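Local coordinates for protein hydroxyethylthiazole kinase (Pyrococcus horikoshii, PDB 3HPD) that probably phosphorylates the hydroxyl group of 4-methyl-5-beta-hydroxyethylthiazole with ATP and magnesium, a step of thiamine diphosphate biosynthesis, at residues Ile54-Val60 with Ile81-Lys87. Sequence-based numbering, arbitrary orientation.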
ATOM      1  N   ILE A  54     -12.532  13.234 -13.395  1.00 11.91           N
ATOM      2  CA  ILE A  54     -13.774  12.505 -13.646  1.00 12.98           C
ATOM      3  C   ILE A  54     -14.195  12.664 -15.109  1.00 13.22           C
ATOM      4  O   ILE A  54     -14.841  11.786 -15.682  1.00 14.08           O
ATOM      5  CB  ILE A  54     -14.896  12.990 -12.704  1.00 11.76           C
ATOM      6  CG1 ILE A  54     -14.498  12.697 -11.251  1.00 14.05           C
ATOM      7  CG2 ILE A  54     -16.210  12.272 -13.027  1.00 13.72           C
ATOM      8  CD1 ILE A  54     -15.468  13.227 -10.222  1.00 12.04           C
ATOM      9  N   ARG A  55     -13.816  13.787 -15.709  1.00 13.02           N
ATOM     10  CA  ARG A  55     -14.120  14.049 -17.115  1.00 12.96           C
ATOM     11  C   ARG A  55     -13.302  13.084 -17.962  1.00 13.36           C
ATOM     12  O   ARG A  55     -13.752  12.582 -18.995  1.00 12.53           O
ATOM     13  CB  ARG A  55     -13.721  15.476 -17.486  1.00 13.45           C
ATOM     14  CG  ARG A  55     -14.679  16.560 -17.033  1.00 12.78           C
ATOM     15  CD  ARG A  55     -14.115  17.924 -17.401  1.00 15.63           C
ATOM     16  NE  ARG A  55     -15.093  19.001 -17.263  1.00 15.59           N
ATOM     17  CZ  ARG A  55     -14.888  20.241 -17.691  1.00 18.04           C
ATOM     18  NH1 ARG A  55     -13.741  20.555 -18.283  1.00 16.00           N
ATOM     19  NH2 ARG A  55     -15.828  21.166 -17.542  1.00 20.17           N
ATOM     20  N   LEU A  56     -12.082  12.842 -17.503  1.00 13.21           N
ATOM     21  CA  LEU A  56     -11.139  11.965 -18.179  1.00 14.44           C
ATOM     22  C   LEU A  56     -11.535  10.495 -18.039  1.00 14.33           C
ATOM     23  O   LEU A  56     -11.375   9.708 -18.974  1.00 13.24           O
ATOM     24  CB  LEU A  56      -9.748  12.188 -17.578  1.00 16.73           C
ATOM     25  CG  LEU A  56      -8.519  12.333 -18.470  1.00 22.79           C
ATOM     26  CD1 LEU A  56      -8.819  13.244 -19.641  1.00 23.11           C
ATOM     27  CD2 LEU A  56      -7.370  12.889 -17.634  1.00 23.09           C
ATOM     28  N   ALA A  57     -12.068  10.146 -16.872  1.00 12.85           N
ATOM     29  CA  ALA A  57     -12.465   8.774 -16.555  1.00 14.89           C
ATOM     30  C   ALA A  57     -13.711   8.250 -17.252  1.00 14.25           C
ATOM     31  O   ALA A  57     -14.526   9.013 -17.766  1.00 13.84           O
ATOM     32  CB  ALA A  57     -12.635   8.631 -15.045  1.00 16.96           C
ATOM     33  N   ASP A  58     -13.850   6.926 -17.251  1.00 12.82           N
ATOM     34  CA  ASP A  58     -14.994   6.262 -17.857  1.00 13.41           C
ATOM     35  C   ASP A  58     -15.928   5.736 -16.774  1.00 14.82           C
ATOM     36  O   ASP A  58     -17.070   5.362 -17.043  1.00 14.47           O
ATOM     37  CB  ASP A  58     -14.514   5.117 -18.752  1.00 14.04           C
ATOM     38  CG  ASP A  58     -13.675   5.610 -19.911  1.00 16.63           C
ATOM     39  OD1 ASP A  58     -14.184   6.455 -20.677  1.00 17.28           O
ATOM     40  OD2 ASP A  58     -12.514   5.165 -20.053  1.00 16.80           O
ATOM     41  N   ALA A  59     -15.433   5.721 -15.541  1.00 14.11           N
ATOM     42  CA  ALA A  59     -16.215   5.262 -14.405  1.00 11.82           C
ATOM     43  C   ALA A  59     -15.540   5.746 -13.130  1.00 12.24           C
ATOM     44  O   ALA A  59     -14.336   6.017 -13.120  1.00 11.81           O
ATOM     45  CB  ALA A  59     -16.312   3.741 -14.408  1.00 12.94           C
ATOM     46  N   VAL A  60     -16.320   5.867 -12.062  1.00 10.40           N
ATOM     47  CA  VAL A  60     -15.795   6.320 -10.782  1.00 10.47           C
ATOM     48  C   VAL A  60     -16.118   5.307  -9.689  1.00 11.51           C
ATOM     49  O   VAL A  60     -17.261   4.883  -9.547  1.00 12.74           O
ATOM     50  CB  VAL A  60     -16.402   7.694 -10.383  1.00 10.71           C
ATOM     51  CG1 VAL A  60     -15.862   8.134  -9.029  1.00 12.36           C
ATOM     52  CG2 VAL A  60     -16.075   8.736 -11.448  1.00 10.61           C
ATOM     53  N   ILE A  81     -20.368  15.406  -9.493  1.00 15.67           N
ATOM     54  CA  ILE A  81     -19.728  15.649 -10.786  1.00 15.21           C
ATOM     55  C   ILE A  81     -19.980  14.489 -11.749  1.00 14.21           C
ATOM     56  O   ILE A  81     -20.367  14.697 -12.903  1.00 13.31           O
ATOM     57  CB  ILE A  81     -18.203  15.839 -10.619  1.00 15.07           C
ATOM     58  CG1 ILE A  81     -17.926  17.121  -9.831  1.00 16.57           C
ATOM     59  CG2 ILE A  81     -17.524  15.882 -11.984  1.00 15.68           C
ATOM     60  CD1 ILE A  81     -16.466  17.323  -9.487  1.00 14.72           C
ATOM     61  N   ALA A  82     -19.761  13.267 -11.273  1.00 11.38           N
ATOM     62  CA  ALA A  82     -19.968  12.084 -12.095  1.00 12.79           C
ATOM     63  C   ALA A  82     -21.412  11.986 -12.578  1.00 13.86           C
ATOM     64  O   ALA A  82     -21.658  11.660 -13.735  1.00 13.35           O
ATOM     65  CB  ALA A  82     -19.587  10.820 -11.316  1.00 11.81           C
ATOM     66  N   ASN A  83     -22.370  12.262 -11.697  1.00 14.96           N
ATOM     67  CA  ASN A  83     -23.770  12.186 -12.098  1.00 16.15           C
ATOM     68  C   ASN A  83     -24.127  13.247 -13.137  1.00 16.29           C
ATOM     69  O   ASN A  83     -24.908  12.987 -14.048  1.00 16.61           O
ATOM     70  CB  ASN A  83     -24.698  12.298 -10.886  1.00 15.97           C
ATOM     71  CG  ASN A  83     -24.825  10.987 -10.134  1.00 18.76           C
ATOM     72  OD1 ASN A  83     -24.843   9.916 -10.741  1.00 20.27           O
ATOM     73  ND2 ASN A  83     -24.931  11.063  -8.812  1.00 18.05           N
ATOM     74  N   GLU A  84     -23.554  14.439 -13.010  1.00 17.53           N
ATOM     75  CA  GLU A  84     -23.829  15.495 -13.978  1.00 19.24           C
ATOM     76  C   GLU A  84     -23.315  15.082 -15.357  1.00 18.85           C
ATOM     77  O   GLU A  84     -23.961  15.344 -16.371  1.00 17.59           O
ATOM     78  CB  GLU A  84     -23.154  16.809 -13.560  1.00 22.89           C
ATOM     79  CG  GLU A  84     -23.569  17.321 -12.190  1.00 31.08           C
ATOM     80  CD  GLU A  84     -23.005  18.697 -11.874  1.00 34.43           C
ATOM     81  OE1 GLU A  84     -21.870  18.994 -12.303  1.00 37.98           O
ATOM     82  OE2 GLU A  84     -23.694  19.479 -11.184  1.00 37.51           O
ATOM     83  N   LEU A  85     -22.157  14.427 -15.385  1.00 16.71           N
ATOM     84  CA  LEU A  85     -21.540  13.987 -16.636  1.00 16.96           C
ATOM     85  C   LEU A  85     -22.065  12.650 -17.147  1.00 17.66           C
ATOM     86  O   LEU A  85     -21.870  12.297 -18.311  1.00 18.18           O
ATOM     87  CB  LEU A  85     -20.022  13.884 -16.461  1.00 17.12           C
ATOM     88  CG  LEU A  85     -19.242  15.178 -16.215  1.00 18.65           C
ATOM     89  CD1 LEU A  85     -17.844  14.848 -15.709  1.00 17.85           C
ATOM     90  CD2 LEU A  85     -19.169  15.985 -17.507  1.00 18.03           C
ATOM     91  N   GLY A  86     -22.718  11.896 -16.274  1.00 16.91           N
ATOM     92  CA  GLY A  86     -23.229  10.606 -16.689  1.00 17.35           C
ATOM     93  C   GLY A  86     -22.176   9.514 -16.616  1.00 16.00           C
ATOM     94  O   GLY A  86     -22.260   8.521 -17.334  1.00 18.62           O
ATOM     95  N   LYS A  87     -21.168   9.701 -15.772  1.00 15.85           N
ATOM     96  CA  LYS A  87     -20.136   8.682 -15.607  1.00 15.31           C
ATOM     97  C   LYS A  87     -20.649   7.718 -14.532  1.00 14.99           C
ATOM     98  O   LYS A  87     -21.037   8.145 -13.446  1.00 15.35           O
ATOM     99  CB  LYS A  87     -18.813   9.317 -15.160  1.00 17.44           C
ATOM    100  CG  LYS A  87     -18.220  10.321 -16.150  1.00 17.43           C
ATOM    101  CD  LYS A  87     -17.971   9.689 -17.514  1.00 18.11           C
ATOM    102  CE  LYS A  87     -17.450  10.707 -18.528  1.00 18.21           C
ATOM    103  NZ  LYS A  87     -16.055  11.141 -18.265  1.00 16.63           N
TER
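Lys87 NZ donates to the carbonyls of Ile54 and Ala57 where helix 50-56 ends, reaching them from the link between helix 69-85 and strand 89-92 of a beta-alpha-beta unit (strand 59-63, helix 69-85, strand 89-92) of the ribokinase-like fold. Its backbone belongs to the Schellman motif that ends helix 69-85: Gly86 takes a positive phi and Lys87 N bonds back to Ala82 O. From CB the chain sets out with CG anti to its own carbonyl carbon (chi1 -62°), and Lys87 CG passes 3.7 Å from Ile54 O, with the CG2 methyl of Ile54 alongside. Bends at chi2 and chi4 then curl the chain: CD and CE both run past Ala57 O, and NZ ends among three backbone carbonyls. Lys87 NZ meets Ala57 O at 2.7 Å, almost in line with the C=O bond. The bond from Lys87 NZ to Ile54 O, 2.9 Å, falls on a lone pair in the carbonyl plane; that to Arg55 O is weak. The positive charge probably offsets the negative end of the helix dipole. With an alanine in place of Lys87, the carbonyls of Ile54 and Ala57 would probably lose their shared donor, and the turn after helix 50-56 would be less firmly held.

Beside these polar bonds the two helices pack through aliphatic groups. Ile54 lays CG2 over Ala82 CA and sends CD1 against CB and CG2 of Ile81, the two isoleucines crossing obliquely. Ala82 CB rests against both Ile54 CG2 and Val60 CG2, 4.1 Å from each, which brings Val60 of strand 59-63 into the same cluster. On the exposed side the Leu85 and Arg55 side chains cross at about a right angle, Leu85 CD1 touching Arg55 CG at 3.8 Å.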